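Long-range contacts in desmoplakin (Homo sapiens, PDB 3R6N), which probably helps tie desmosomal adhesion complexes to the intermediate-filament cytoskeleton, its plakin domain contributing a rigid rod of spectrin repeats: residues A[1-6]-A[65-70]; A[13-18]-A[72-77]; A[364-369]-A[419-424]; A[371-376]-A[411-416]. All coordinates share one frame; numbering follows the deposited sequence.

Interaction 1 of 4, residues A[1-6]-A[65-70]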
loop_
_atom_site.group_PDB
_atom_site.type_symbol
_atom_site.label_atom_id
_atom_site.label_comp_id
_atom_site.label_asym_id
_atom_site.label_seq_id
_atom_site.Cartn_x
_atom_site.Cartn_y
_atom_site.Cartn_z
ATOM N N SER A 1 56.140 10.004 57.823
ATOM C CA SER A 1 57.012 9.457 58.858
ATOM C C SER A 1 58.326 10.233 58.967
ATOM O O SER A 1 58.729 10.925 58.031
ATOM C CB SER A 1 57.288 7.973 58.600
ATOM O OG SER A 1 57.807 7.763 57.298
ATOM N N GLY A 2 58.987 10.112 60.118
ATOM C CA GLY A 2 60.231 10.817 60.380
ATOM C C GLY A 2 60.026 12.132 61.115
ATOM O O GLY A 2 60.975 12.714 61.638
ATOM N N TRP A 3 58.782 12.598 61.157
ATOM C CA TRP A 3 58.456 13.883 61.765
ATOM C C TRP A 3 58.157 13.771 63.253
ATOM O O TRP A 3 58.233 12.695 63.843
ATOM C CB TRP A 3 57.226 14.497 61.089
ATOM C CG TRP A 3 57.339 14.708 59.613
ATOM C CD1 TRP A 3 58.455 15.060 58.913
ATOM C CD2 TRP A 3 56.283 14.583 58.651
ATOM N NE1 TRP A 3 58.158 15.162 57.574
ATOM C CE2 TRP A 3 56.832 14.872 57.389
ATOM C CE3 TRP A 3 54.926 14.252 58.739
ATOM C CZ2 TRP A 3 56.073 14.840 56.221
ATOM C CZ3 TRP A 3 54.175 14.222 57.581
ATOM C CH2 TRP A 3 54.749 14.515 56.338
ATOM N N ASP A 4 57.806 14.910 63.841
ATOM C CA ASP A 4 57.284 14.983 65.200
ATOM C C ASP A 4 56.072 14.059 65.355
ATOM O O ASP A 4 55.282 13.902 64.426
ATOM C CB ASP A 4 56.911 16.437 65.513
ATOM C CG ASP A 4 55.900 16.563 66.635
ATOM O OD1 ASP A 4 56.063 15.891 67.674
ATOM O OD2 ASP A 4 54.940 17.348 66.477
ATOM N N GLU A 5 55.930 13.449 66.529
ATOM C CA GLU A 5 54.858 12.482 66.769
ATOM C C GLU A 5 53.464 13.109 66.769
ATOM O O GLU A 5 52.487 12.456 66.400
ATOM C CB GLU A 5 55.095 11.724 68.078
ATOM C CG GLU A 5 56.416 10.974 68.129
ATOM C CD GLU A 5 56.579 9.998 66.978
ATOM O OE1 GLU A 5 55.555 9.483 66.479
ATOM O OE2 GLU A 5 57.735 9.748 66.570
ATOM N N PHE A 6 53.376 14.366 67.192
ATOM C CA PHE A 6 52.111 15.094 67.167
ATOM C C PHE A 6 51.769 15.475 65.732
ATOM O O PHE A 6 50.600 15.619 65.373
ATOM C CB PHE A 6 52.188 16.349 68.046
ATOM C CG PHE A 6 50.942 17.196 68.012
ATOM C CD1 PHE A 6 49.899 16.958 68.894
ATOM C CD2 PHE A 6 50.817 18.235 67.102
ATOM C CE1 PHE A 6 48.751 17.738 68.865
ATOM C CE2 PHE A 6 49.673 19.018 67.067
ATOM C CZ PHE A 6 48.639 18.769 67.950
ATOM N N LEU A 65 50.796 23.257 62.504
ATOM C CA LEU A 65 51.953 22.522 62.009
ATOM C C LEU A 65 53.133 23.449 61.727
ATOM O O LEU A 65 52.975 24.664 61.627
ATOM C CB LEU A 65 51.587 21.746 60.741
ATOM C CG LEU A 65 50.534 20.646 60.897
ATOM C CD1 LEU A 65 50.064 20.143 59.538
ATOM C CD2 LEU A 65 51.065 19.499 61.746
ATOM N N ARG A 66 54.317 22.862 61.607
ATOM C CA ARG A 66 55.518 23.611 61.259
ATOM C C ARG A 66 56.380 22.765 60.343
ATOM O O ARG A 66 57.324 23.261 59.729
ATOM C CB ARG A 66 56.310 23.980 62.514
ATOM C CG ARG A 66 55.550 24.851 63.495
ATOM C CD ARG A 66 56.180 24.772 64.865
ATOM N NE ARG A 66 56.273 23.393 65.332
ATOM C CZ ARG A 66 55.292 22.751 65.956
ATOM N NH1 ARG A 66 54.137 23.361 66.188
ATOM N NH2 ARG A 66 55.463 21.496 66.348
ATOM N N GLU A 67 56.048 21.481 60.261
ATOM C CA GLU A 67 56.776 20.565 59.397
ATOM C C GLU A 67 56.594 20.959 57.939
ATOM O O GLU A 67 55.475 21.150 57.462
ATOM C CB GLU A 67 56.326 19.123 59.620
ATOM C CG GLU A 67 57.408 18.104 59.313
ATOM C CD GLU A 67 58.612 18.256 60.225
ATOM O OE1 GLU A 67 58.411 18.438 61.445
ATOM O OE2 GLU A 67 59.757 18.201 59.723
ATOM N N LYS A 68 57.713 21.075 57.238
ATOM C CA LYS A 68 57.734 21.594 55.878
ATOM C C LYS A 68 56.906 20.756 54.899
ATOM O O LYS A 68 56.017 21.275 54.223
ATOM C CB LYS A 68 59.185 21.707 55.408
ATOM C CG LYS A 68 60.130 22.184 56.507
ATOM C CD LYS A 68 61.587 21.982 56.125
ATOM C CE LYS A 68 62.503 22.131 57.333
ATOM N NZ LYS A 68 63.924 21.829 56.999
ATOM N N SER A 69 57.200 19.461 54.829
ATOM C CA SER A 69 56.515 18.568 53.901
ATOM C C SER A 69 55.049 18.382 54.264
ATOM O O SER A 69 54.168 18.522 53.416
ATOM C CB SER A 69 57.203 17.206 53.863
ATOM O OG SER A 69 58.473 17.298 53.247
ATOM N N ALA A 70 54.801 18.055 55.528
ATOM C CA ALA A 70 53.448 17.832 56.026
ATOM C C ALA A 70 52.452 18.836 55.459
ATOM O O ALA A 70 51.442 18.456 54.866
ATOM C CB ALA A 70 53.438 17.878 57.546
#
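The indole of W3 is gripped along one face by two aliphatic groups of 65-70. CG of E67 sits over the five-membered ring, 3.4 Å from its centroid, and CB of A70 lies over the six-membered ring at 3.9 Å from that centroid, so each ring receives its own CH-pi contact. On the opposite face stands O of S1, while CB of S69 comes obliquely to CZ2 of W3 at 3.5 Å. CG of W3 lies anti to the carbonyl carbon (chi1 -57°). The E67 chain bends at chi2 (63°), placing CD near CD1 of W3; the carboxylate and indole planes are 20° apart. Beside this packing, D4 serves as N-cap of helix 5-24: its OD1 accepts from N of F6 at 3.1 Å, the donor standing above the carboxylate plane, while OD2 bonds to OG1 of T7. NH2 of R66 remains 4.2 Å from OD2 of D4, beyond a salt bridge. E67 holds the N-cap position before helix 68-117 while its side chain packs on W3, so the contact joins two helix starts. It illustrates how an aromatic face can be served by the methylene group of an acidic residue: no hydrogen bond crosses between the segments, the contact probably rests mainly on CH-pi and van der Waals packing, and the charges of D4 and R66 probably add a modest long-range attraction.

Interaction 2 of 4, residues A[13-18]-A[72-77]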
loop_
_atom_site.group_PDB
_atom_site.type_symbol
_atom_site.label_atom_id
_atom_site.label_comp_id
_atom_site.label_asym_id
_atom_site.label_seq_id
_atom_site.Cartn_x
_atom_site.Cartn_y
_atom_site.Cartn_z
ATOM N N GLU A 13 45.515 11.631 60.471
ATOM C CA GLU A 13 44.068 11.714 60.608
ATOM C C GLU A 13 43.446 12.502 59.459
ATOM O O GLU A 13 42.360 12.172 58.986
ATOM C CB GLU A 13 43.690 12.345 61.950
ATOM C CG GLU A 13 42.192 12.394 62.209
ATOM C CD GLU A 13 41.847 13.020 63.549
ATOM O OE1 GLU A 13 42.757 13.167 64.393
ATOM O OE2 GLU A 13 40.665 13.368 63.756
ATOM N N CYS A 14 44.140 13.544 59.012
ATOM C CA CYS A 14 43.668 14.350 57.890
ATOM C C CYS A 14 43.689 13.571 56.583
ATOM O O CYS A 14 42.671 13.460 55.904
ATOM C CB CYS A 14 44.509 15.615 57.737
ATOM S SG CYS A 14 43.926 17.010 58.702
ATOM N N LEU A 15 44.855 13.044 56.230
ATOM C CA LEU A 15 44.992 12.268 55.006
ATOM C C LEU A 15 44.065 11.060 55.040
ATOM O O LEU A 15 43.687 10.527 54.001
ATOM C CB LEU A 15 46.440 11.818 54.810
ATOM C CG LEU A 15 47.497 12.912 54.632
ATOM C CD1 LEU A 15 48.859 12.289 54.378
ATOM C CD2 LEU A 15 47.126 13.850 53.498
ATOM N N GLY A 16 43.699 10.639 56.246
ATOM C CA GLY A 16 42.821 9.499 56.427
ATOM C C GLY A 16 41.367 9.824 56.153
ATOM O O GLY A 16 40.637 9.017 55.580
ATOM N N TRP A 17 40.938 11.010 56.566
ATOM C CA TRP A 17 39.576 11.439 56.298
ATOM C C TRP A 17 39.447 11.901 54.853
ATOM O O TRP A 17 38.439 11.642 54.195
ATOM C CB TRP A 17 39.154 12.558 57.247
ATOM C CG TRP A 17 37.764 13.040 56.988
ATOM C CD1 TRP A 17 36.607 12.513 57.483
ATOM C CD2 TRP A 17 37.380 14.137 56.151
ATOM N NE1 TRP A 17 35.526 13.218 57.010
ATOM C CE2 TRP A 17 35.974 14.220 56.192
ATOM C CE3 TRP A 17 38.089 15.057 55.374
ATOM C CZ2 TRP A 17 35.264 15.190 55.487
ATOM C CZ3 TRP A 17 37.380 16.019 54.673
ATOM C CH2 TRP A 17 35.983 16.077 54.735
ATOM N N MET A 18 40.477 12.580 54.361
ATOM C CA MET A 18 40.479 13.082 52.991
ATOM C C MET A 18 40.497 11.969 51.946
ATOM O O MET A 18 40.053 12.161 50.816
ATOM C CB MET A 18 41.658 14.030 52.764
ATOM C CG MET A 18 41.357 15.472 53.124
ATOM S SD MET A 18 42.567 16.604 52.435
ATOM C CE MET A 18 43.984 16.249 53.466
ATOM N N TYR A 72 52.683 20.915 52.922
ATOM C CA TYR A 72 52.572 20.806 51.475
ATOM C C TYR A 72 51.756 19.573 51.083
ATOM O O TYR A 72 50.869 19.650 50.234
ATOM C CB TYR A 72 53.957 20.759 50.829
ATOM C CG TYR A 72 53.916 20.546 49.333
ATOM C CD1 TYR A 72 53.765 21.618 48.461
ATOM C CD2 TYR A 72 54.016 19.272 48.793
ATOM C CE1 TYR A 72 53.722 21.425 47.093
ATOM C CE2 TYR A 72 53.973 19.070 47.425
ATOM C CZ TYR A 72 53.826 20.149 46.580
ATOM O OH TYR A 72 53.782 19.942 45.217
ATOM N N GLN A 73 52.059 18.444 51.716
ATOM C CA GLN A 73 51.385 17.186 51.421
ATOM C C GLN A 73 49.883 17.245 51.704
ATOM O O GLN A 73 49.086 16.653 50.982
ATOM C CB GLN A 73 52.023 16.042 52.211
ATOM C CG GLN A 73 51.338 14.700 52.001
ATOM C CD GLN A 73 52.108 13.547 52.616
ATOM O OE1 GLN A 73 53.217 13.727 53.123
ATOM N NE2 GLN A 73 51.524 12.353 52.567
ATOM N N LEU A 74 49.504 17.949 52.763
ATOM C CA LEU A 74 48.096 18.103 53.102
ATOM C C LEU A 74 47.400 18.969 52.071
ATOM O O LEU A 74 46.319 18.635 51.597
ATOM C CB LEU A 74 47.931 18.726 54.489
ATOM C CG LEU A 74 48.159 17.820 55.697
ATOM C CD1 LEU A 74 48.024 18.614 56.984
ATOM C CD2 LEU A 74 47.186 16.662 55.689
ATOM N N GLU A 75 48.023 20.089 51.726
ATOM C CA GLU A 75 47.436 21.017 50.772
ATOM C C GLU A 75 47.296 20.373 49.397
ATOM O O GLU A 75 46.350 20.652 48.665
ATOM C CB GLU A 75 48.273 22.293 50.678
ATOM C CG GLU A 75 47.576 23.435 49.955
ATOM C CD GLU A 75 46.300 23.874 50.656
ATOM O OE1 GLU A 75 46.138 23.556 51.854
ATOM O OE2 GLU A 75 45.457 24.536 50.009
ATOM N N GLU A 76 48.242 19.506 49.052
ATOM C CA GLU A 76 48.239 18.853 47.751
ATOM C C GLU A 76 47.137 17.806 47.681
ATOM O O GLU A 76 46.537 17.589 46.626
ATOM C CB GLU A 76 49.605 18.222 47.462
ATOM C CG GLU A 76 49.693 17.483 46.133
ATOM C CD GLU A 76 49.145 16.068 46.206
ATOM O OE1 GLU A 76 49.434 15.363 47.198
ATOM O OE2 GLU A 76 48.418 15.664 45.273
ATOM N N GLU A 77 46.875 17.158 48.811
ATOM C CA GLU A 77 45.818 16.162 48.890
ATOM C C GLU A 77 44.454 16.828 48.839
ATOM O O GLU A 77 43.553 16.367 48.146
ATOM C CB GLU A 77 45.938 15.347 50.174
ATOM C CG GLU A 77 44.921 14.232 50.286
ATOM C CD GLU A 77 45.112 13.163 49.223
ATOM O OE1 GLU A 77 46.276 12.779 48.965
ATOM O OE2 GLU A 77 44.099 12.709 48.643
#
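CA of L15 and CA of L74, 6.9 Å apart, mark the closest backbone approach of two helices that run almost parallel, their directions 11° apart and their local axes 10.4 Å from one another. At such a spacing the side chains do the bridging. L15 carries the largest share: its CD2 meets CD2 of L74 at 3.6 Å and also reaches CB of E77 at 3.8 Å, while its other branch, CD1, lies against the amide end of Q73, the two side chains crossing at about a right angle. CG of L15 is anti to the carbonyl carbon (chi1 -63°), which sends the branch point toward helix 68-117. From the other helix, CD2 of L74 enters between L15 and C14, touching CB of the cysteine at 3.5 Å. One turn further on, M18 and E77 overlap alongside one another with their chains running in opposing senses, so that CE of M18 rests 3.9 Å from CG of E77 and also touches L74. E77 thus lends its methylenes to the apolar seam, while its carboxylate has long, weak ion pairs with R19 and R22. C14 also packs on Y54 and I61, and W17 stacks its ring on that of Y54, so helix 34-64 completes the group. Two parallel helices with a third, antiparallel one alongside make the three-helix arrangement characteristic of the spectrin-repeat fold.

Interaction 3 of 4, residues A[364-369]-A[419-424]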
loop_
_atom_site.group_PDB
_atom_site.type_symbol
_atom_site.label_atom_id
_atom_site.label_comp_id
_atom_site.label_asym_id
_atom_site.label_seq_id
_atom_site.Cartn_x
_atom_site.Cartn_y
_atom_site.Cartn_z
ATOM N N TYR A 364 -26.985 -7.110 -35.359
ATOM C CA TYR A 364 -26.390 -6.582 -36.579
ATOM C C TYR A 364 -26.807 -7.418 -37.780
ATOM O O TYR A 364 -27.493 -6.935 -38.680
ATOM C CB TYR A 364 -24.869 -6.570 -36.456
ATOM C CG TYR A 364 -24.152 -5.833 -37.566
ATOM C CD1 TYR A 364 -24.255 -4.451 -37.690
ATOM C CD2 TYR A 364 -23.349 -6.515 -38.474
ATOM C CE1 TYR A 364 -23.591 -3.772 -38.695
ATOM C CE2 TYR A 364 -22.681 -5.843 -39.482
ATOM C CZ TYR A 364 -22.806 -4.472 -39.588
ATOM O OH TYR A 364 -22.142 -3.797 -40.589
ATOM N N ILE A 365 -26.394 -8.680 -37.779
ATOM C CA ILE A 365 -26.694 -9.583 -38.879
ATOM C C ILE A 365 -28.196 -9.719 -39.078
ATOM O O ILE A 365 -28.659 -9.939 -40.192
ATOM C CB ILE A 365 -26.072 -10.972 -38.658
ATOM C CG1 ILE A 365 -26.676 -11.633 -37.420
ATOM C CG2 ILE A 365 -24.559 -10.864 -38.522
ATOM C CD1 ILE A 365 -25.943 -12.883 -36.982
ATOM N N ASN A 366 -28.953 -9.584 -37.994
ATOM C CA ASN A 366 -30.406 -9.612 -38.085
ATOM C C ASN A 366 -30.914 -8.509 -38.995
ATOM O O ASN A 366 -31.731 -8.752 -39.882
ATOM C CB ASN A 366 -31.049 -9.486 -36.704
ATOM C CG ASN A 366 -31.293 -10.832 -36.051
ATOM O OD1 ASN A 366 -31.494 -11.838 -36.732
ATOM N ND2 ASN A 366 -31.279 -10.857 -34.722
ATOM N N MET A 367 -30.422 -7.296 -38.780
ATOM C CA MET A 367 -30.832 -6.166 -39.601
ATOM C C MET A 367 -30.201 -6.223 -40.987
ATOM O O MET A 367 -30.864 -5.948 -41.985
ATOM C CB MET A 367 -30.503 -4.849 -38.904
ATOM C CG MET A 367 -31.088 -4.767 -37.506
ATOM S SD MET A 367 -31.451 -3.087 -36.972
ATOM C CE MET A 367 -29.839 -2.326 -37.126
ATOM N N LYS A 368 -28.926 -6.591 -41.050
ATOM C CA LYS A 368 -28.240 -6.719 -42.330
ATOM C C LYS A 368 -28.988 -7.664 -43.264
ATOM O O LYS A 368 -28.985 -7.485 -44.485
ATOM C CB LYS A 368 -26.794 -7.184 -42.130
ATOM C CG LYS A 368 -25.780 -6.045 -42.096
ATOM C CD LYS A 368 -25.664 -5.374 -43.461
ATOM C CE LYS A 368 -25.297 -3.897 -43.349
ATOM N NZ LYS A 368 -23.951 -3.681 -42.751
ATOM N N SER A 369 -29.636 -8.668 -42.683
ATOM C CA SER A 369 -30.390 -9.636 -43.462
ATOM C C SER A 369 -31.760 -9.083 -43.813
ATOM O O SER A 369 -32.336 -9.440 -44.836
ATOM C CB SER A 369 -30.542 -10.949 -42.695
ATOM O OG SER A 369 -31.422 -10.792 -41.596
ATOM N N GLY A 419 -27.030 -17.087 -40.143
ATOM C CA GLY A 419 -27.091 -17.014 -38.694
ATOM C C GLY A 419 -28.042 -15.952 -38.176
ATOM O O GLY A 419 -27.728 -15.238 -37.225
ATOM N N SER A 420 -29.213 -15.852 -38.794
ATOM C CA SER A 420 -30.190 -14.839 -38.412
ATOM C C SER A 420 -31.411 -15.470 -37.756
ATOM O O SER A 420 -31.723 -16.636 -37.998
ATOM C CB SER A 420 -30.618 -14.024 -39.635
ATOM O OG SER A 420 -31.586 -13.049 -39.288
ATOM N N GLU A 421 -32.099 -14.692 -36.927
ATOM C CA GLU A 421 -33.309 -15.165 -36.262
ATOM C C GLU A 421 -34.539 -14.407 -36.755
ATOM O O GLU A 421 -35.570 -14.373 -36.087
ATOM C CB GLU A 421 -33.169 -15.036 -34.743
ATOM C CG GLU A 421 -32.887 -13.623 -34.250
ATOM C CD GLU A 421 -32.093 -13.606 -32.954
ATOM O OE1 GLU A 421 -31.430 -14.620 -32.652
ATOM O OE2 GLU A 421 -32.126 -12.580 -32.239
ATOM N N MET A 422 -34.421 -13.809 -37.935
ATOM C CA MET A 422 -35.496 -13.004 -38.499
ATOM C C MET A 422 -36.356 -13.804 -39.470
ATOM O O MET A 422 -37.525 -13.481 -39.695
ATOM C CB MET A 422 -34.915 -11.783 -39.211
ATOM C CG MET A 422 -34.245 -10.795 -38.280
ATOM S SD MET A 422 -35.438 -9.775 -37.400
ATOM C CE MET A 422 -35.818 -8.560 -38.664
ATOM N N PHE A 423 -35.772 -14.849 -40.045
ATOM C CA PHE A 423 -36.459 -15.625 -41.066
ATOM C C PHE A 423 -36.429 -17.125 -40.789
ATOM O O PHE A 423 -35.374 -17.759 -40.828
ATOM C CB PHE A 423 -35.863 -15.331 -42.444
ATOM C CG PHE A 423 -35.926 -13.882 -42.830
ATOM C CD1 PHE A 423 -37.028 -13.378 -43.501
ATOM C CD2 PHE A 423 -34.886 -13.023 -42.519
ATOM C CE1 PHE A 423 -37.089 -12.043 -43.857
ATOM C CE2 PHE A 423 -34.941 -11.688 -42.871
ATOM C CZ PHE A 423 -36.043 -11.197 -43.541
ATOM N N GLY A 424 -37.603 -17.681 -40.504
ATOM C CA GLY A 424 -37.754 -19.115 -40.350
ATOM C C GLY A 424 -37.782 -19.774 -41.713
ATOM O O GLY A 424 -37.867 -19.090 -42.733
#
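OD1 of the buried N366 receives two hydrogen bonds from consecutive residues of the loop 419-424. OG of S420 donates to it at 2.8 Å and the backbone N of E421 at 2.9 Å, both in the plane of the amide carbonyl and from either side of its C=O direction, at C=O to donor angles of 149° and 150°. Such a double grip should fix the rotation of the amide. ND2 of N366 gives a weak bond to OE2 of E421 at 3.1 Å, with the two side chains crossing at about a right angle. S420 is engaged twice: OG, anti to its own backbone N (chi1 179°), also accepts from N of M422 at 3.2 Å, forming an ST turn. One turn along the helix, OG of S369 donates to O of N366, a bond 2.7 Å long, and lies at the edge of the F423 ring, 3.8 Å from CE2. CG of M422 packs beside the N366 amide, and CD1 of I365 reaches O of G419. Here a helical asparagine side chain binds both a backbone N-H and a hydroxyl of the turn linking helices 399-417 and 425-447, an interhelical loop within the spectrin-like domain.

Interaction 4 of 4, residues A[371-376]-A[411-416]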
loop_
_atom_site.group_PDB
_atom_site.type_symbol
_atom_site.label_atom_id
_atom_site.label_comp_id
_atom_site.label_asym_id
_atom_site.label_seq_id
_atom_site.Cartn_x
_atom_site.Cartn_y
_atom_site.Cartn_z
ATOM N N VAL A 371 -32.232 -6.072 -44.514
ATOM C CA VAL A 371 -31.959 -5.107 -45.572
ATOM C C VAL A 371 -31.789 -5.809 -46.914
ATOM O O VAL A 371 -32.265 -5.325 -47.940
ATOM C CB VAL A 371 -30.700 -4.266 -45.274
ATOM C CG1 VAL A 371 -30.425 -3.304 -46.415
ATOM C CG2 VAL A 371 -30.867 -3.505 -43.971
ATOM N N SER A 372 -31.110 -6.951 -46.905
ATOM C CA SER A 372 -30.931 -7.727 -48.126
ATOM C C SER A 372 -32.264 -8.284 -48.599
ATOM O O SER A 372 -32.459 -8.527 -49.787
ATOM C CB SER A 372 -29.931 -8.866 -47.914
ATOM O OG SER A 372 -28.595 -8.393 -47.941
ATOM N N TRP A 373 -33.178 -8.488 -47.657
ATOM C CA TRP A 373 -34.509 -8.976 -47.983
ATOM C C TRP A 373 -35.248 -7.917 -48.787
ATOM O O TRP A 373 -35.806 -8.204 -49.845
ATOM C CB TRP A 373 -35.280 -9.313 -46.707
ATOM C CG TRP A 373 -36.597 -9.982 -46.955
ATOM C CD1 TRP A 373 -36.803 -11.291 -47.271
ATOM C CD2 TRP A 373 -37.894 -9.374 -46.899
ATOM N NE1 TRP A 373 -38.148 -11.538 -47.421
ATOM C CE2 TRP A 373 -38.839 -10.377 -47.197
ATOM C CE3 TRP A 373 -38.347 -8.080 -46.628
ATOM C CZ2 TRP A 373 -40.207 -10.127 -47.230
ATOM C CZ3 TRP A 373 -39.707 -7.832 -46.662
ATOM C CH2 TRP A 373 -40.621 -8.851 -46.961
ATOM N N HIS A 374 -35.233 -6.688 -48.285
ATOM C CA HIS A 374 -35.893 -5.580 -48.966
ATOM C C HIS A 374 -35.284 -5.282 -50.333
ATOM O O HIS A 374 -36.001 -5.164 -51.324
ATOM C CB HIS A 374 -35.884 -4.327 -48.093
ATOM C CG HIS A 374 -37.022 -4.264 -47.124
ATOM N ND1 HIS A 374 -36.837 -4.097 -45.769
ATOM C CD2 HIS A 374 -38.359 -4.347 -47.315
ATOM C CE1 HIS A 374 -38.012 -4.077 -45.165
ATOM N NE2 HIS A 374 -38.953 -4.228 -46.080
ATOM N N TYR A 375 -33.960 -5.167 -50.383
ATOM C CA TYR A 375 -33.268 -4.944 -51.648
ATOM C C TYR A 375 -33.651 -6.012 -52.667
ATOM O O TYR A 375 -33.754 -5.735 -53.861
ATOM C CB TYR A 375 -31.751 -4.926 -51.441
ATOM C CG TYR A 375 -31.220 -3.641 -50.845
ATOM C CD1 TYR A 375 -31.843 -2.424 -51.099
ATOM C CD2 TYR A 375 -30.089 -3.641 -50.035
ATOM C CE1 TYR A 375 -31.358 -1.242 -50.558
ATOM C CE2 TYR A 375 -29.595 -2.468 -49.488
ATOM C CZ TYR A 375 -30.231 -1.270 -49.752
ATOM O OH TYR A 375 -29.739 -0.104 -49.208
ATOM N N CYS A 376 -33.864 -7.233 -52.184
ATOM C CA CYS A 376 -34.272 -8.345 -53.036
ATOM C C CYS A 376 -35.696 -8.197 -53.561
ATOM O O CYS A 376 -35.981 -8.549 -54.704
ATOM C CB CYS A 376 -34.148 -9.669 -52.285
ATOM S SG CYS A 376 -32.496 -10.374 -52.292
ATOM N N GLN A 411 -27.654 -13.495 -53.032
ATOM C CA GLN A 411 -26.489 -14.123 -52.410
ATOM C C GLN A 411 -26.220 -13.496 -51.047
ATOM O O GLN A 411 -25.953 -14.196 -50.074
ATOM C CB GLN A 411 -25.247 -13.993 -53.294
ATOM C CG GLN A 411 -25.144 -15.016 -54.417
ATOM C CD GLN A 411 -23.836 -14.898 -55.185
ATOM O OE1 GLN A 411 -22.867 -14.311 -54.697
ATOM N NE2 GLN A 411 -23.804 -15.449 -56.395
ATOM N N GLU A 412 -26.297 -12.171 -50.987
ATOM C CA GLU A 412 -26.088 -11.450 -49.739
ATOM C C GLU A 412 -27.110 -11.850 -48.686
ATOM O O GLU A 412 -26.783 -11.970 -47.507
ATOM C CB GLU A 412 -26.150 -9.941 -49.972
ATOM C CG GLU A 412 -24.797 -9.307 -50.187
ATOM C CD GLU A 412 -23.957 -9.303 -48.926
ATOM O OE1 GLU A 412 -24.515 -8.985 -47.852
ATOM O OE2 GLU A 412 -22.746 -9.619 -49.009
ATOM N N PHE A 413 -28.353 -12.051 -49.116
ATOM C CA PHE A 413 -29.409 -12.461 -48.199
ATOM C C PHE A 413 -29.129 -13.851 -47.645
ATOM O O PHE A 413 -29.082 -14.043 -46.432
ATOM C CB PHE A 413 -30.773 -12.437 -48.884
ATOM C CG PHE A 413 -31.873 -13.027 -48.050
ATOM C CD1 PHE A 413 -32.606 -12.234 -47.186
ATOM C CD2 PHE A 413 -32.162 -14.379 -48.120
ATOM C CE1 PHE A 413 -33.613 -12.777 -46.413
ATOM C CE2 PHE A 413 -33.169 -14.930 -47.349
ATOM C CZ PHE A 413 -33.896 -14.128 -46.495
ATOM N N ILE A 414 -28.956 -14.819 -48.541
ATOM C CA ILE A 414 -28.596 -16.175 -48.146
ATOM C C ILE A 414 -27.447 -16.164 -47.143
ATOM O O ILE A 414 -27.442 -16.928 -46.182
ATOM C CB ILE A 414 -28.185 -17.022 -49.359
ATOM C CG1 ILE A 414 -29.422 -17.514 -50.106
ATOM C CG2 ILE A 414 -27.329 -18.201 -48.922
ATOM C CD1 ILE A 414 -29.107 -18.448 -51.252
ATOM N N ARG A 415 -26.479 -15.283 -47.373
ATOM C CA ARG A 415 -25.304 -15.194 -46.517
ATOM C C ARG A 415 -25.639 -14.641 -45.131
ATOM O O ARG A 415 -25.235 -15.207 -44.117
ATOM C CB ARG A 415 -24.228 -14.337 -47.187
ATOM C CG ARG A 415 -22.847 -14.507 -46.598
ATOM C CD ARG A 415 -21.858 -13.539 -47.220
ATOM N NE ARG A 415 -22.227 -12.148 -46.971
ATOM C CZ ARG A 415 -22.028 -11.517 -45.817
ATOM N NH1 ARG A 415 -21.466 -12.155 -44.797
ATOM N NH2 ARG A 415 -22.396 -10.249 -45.680
ATOM N N ASN A 416 -26.376 -13.535 -45.091
ATOM C CA ASN A 416 -26.742 -12.900 -43.828
ATOM C C ASN A 416 -27.864 -13.633 -43.107
ATOM O O ASN A 416 -28.050 -13.477 -41.900
ATOM C CB ASN A 416 -27.157 -11.449 -44.062
ATOM C CG ASN A 416 -26.000 -10.575 -44.487
ATOM O OD1 ASN A 416 -24.847 -10.841 -44.140
ATOM N ND2 ASN A 416 -26.298 -9.523 -45.244
#
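F413 and S372 account for most of the buried surface, with W373 next. The two helices run antiparallel at 155°, and the small side chain of S372 goes with a close backbone approach: its CB is 3.6 Å from CA of F413 and 3.8 Å from CB of F413. OG of S372 continues toward CB of E412, at 3.5 Å. CG of F413 is anti to the backbone N (chi1 172°), and the side chains of F413 and W373 run alongside each other in the same sense. CD1 of W373 touches CE1 of F413 at 3.6 Å, near the indole plane, but the ring planes meet obliquely, at 45°. Within helix 399-417, R415 grips the carboxylate of E412 side-on through NE and NH2. Both aromatic side chains meet F423 and I431, the latter on helix 425-447, while V371 and Y375 lean on L238 of helix 234-265. Helix 340-384 therefore packs at once against helices 399-417, 425-447 and 234-265.

In the fold
The four contacts form two pairs on opposite sides of the centre of an elongated rod, the centres of interactions 1 and 3 standing about 136 Å apart. Interactions 1 and 2 hold the same two helices, 5-24 and 68-117: the first is a surface contact where both begin, with CH-pi packing and capping, and the second a buried apolar seam further along. They touch through L65 with L74 and W3 with Q73. Interactions 3 and 4 share helix 340-384 and meet through F423 with W373 and S369 with N416. There the partly buried loop contact depends on hydrogen bonds, whereas the buried helix pair beside it relies on aromatic and close backbone packing.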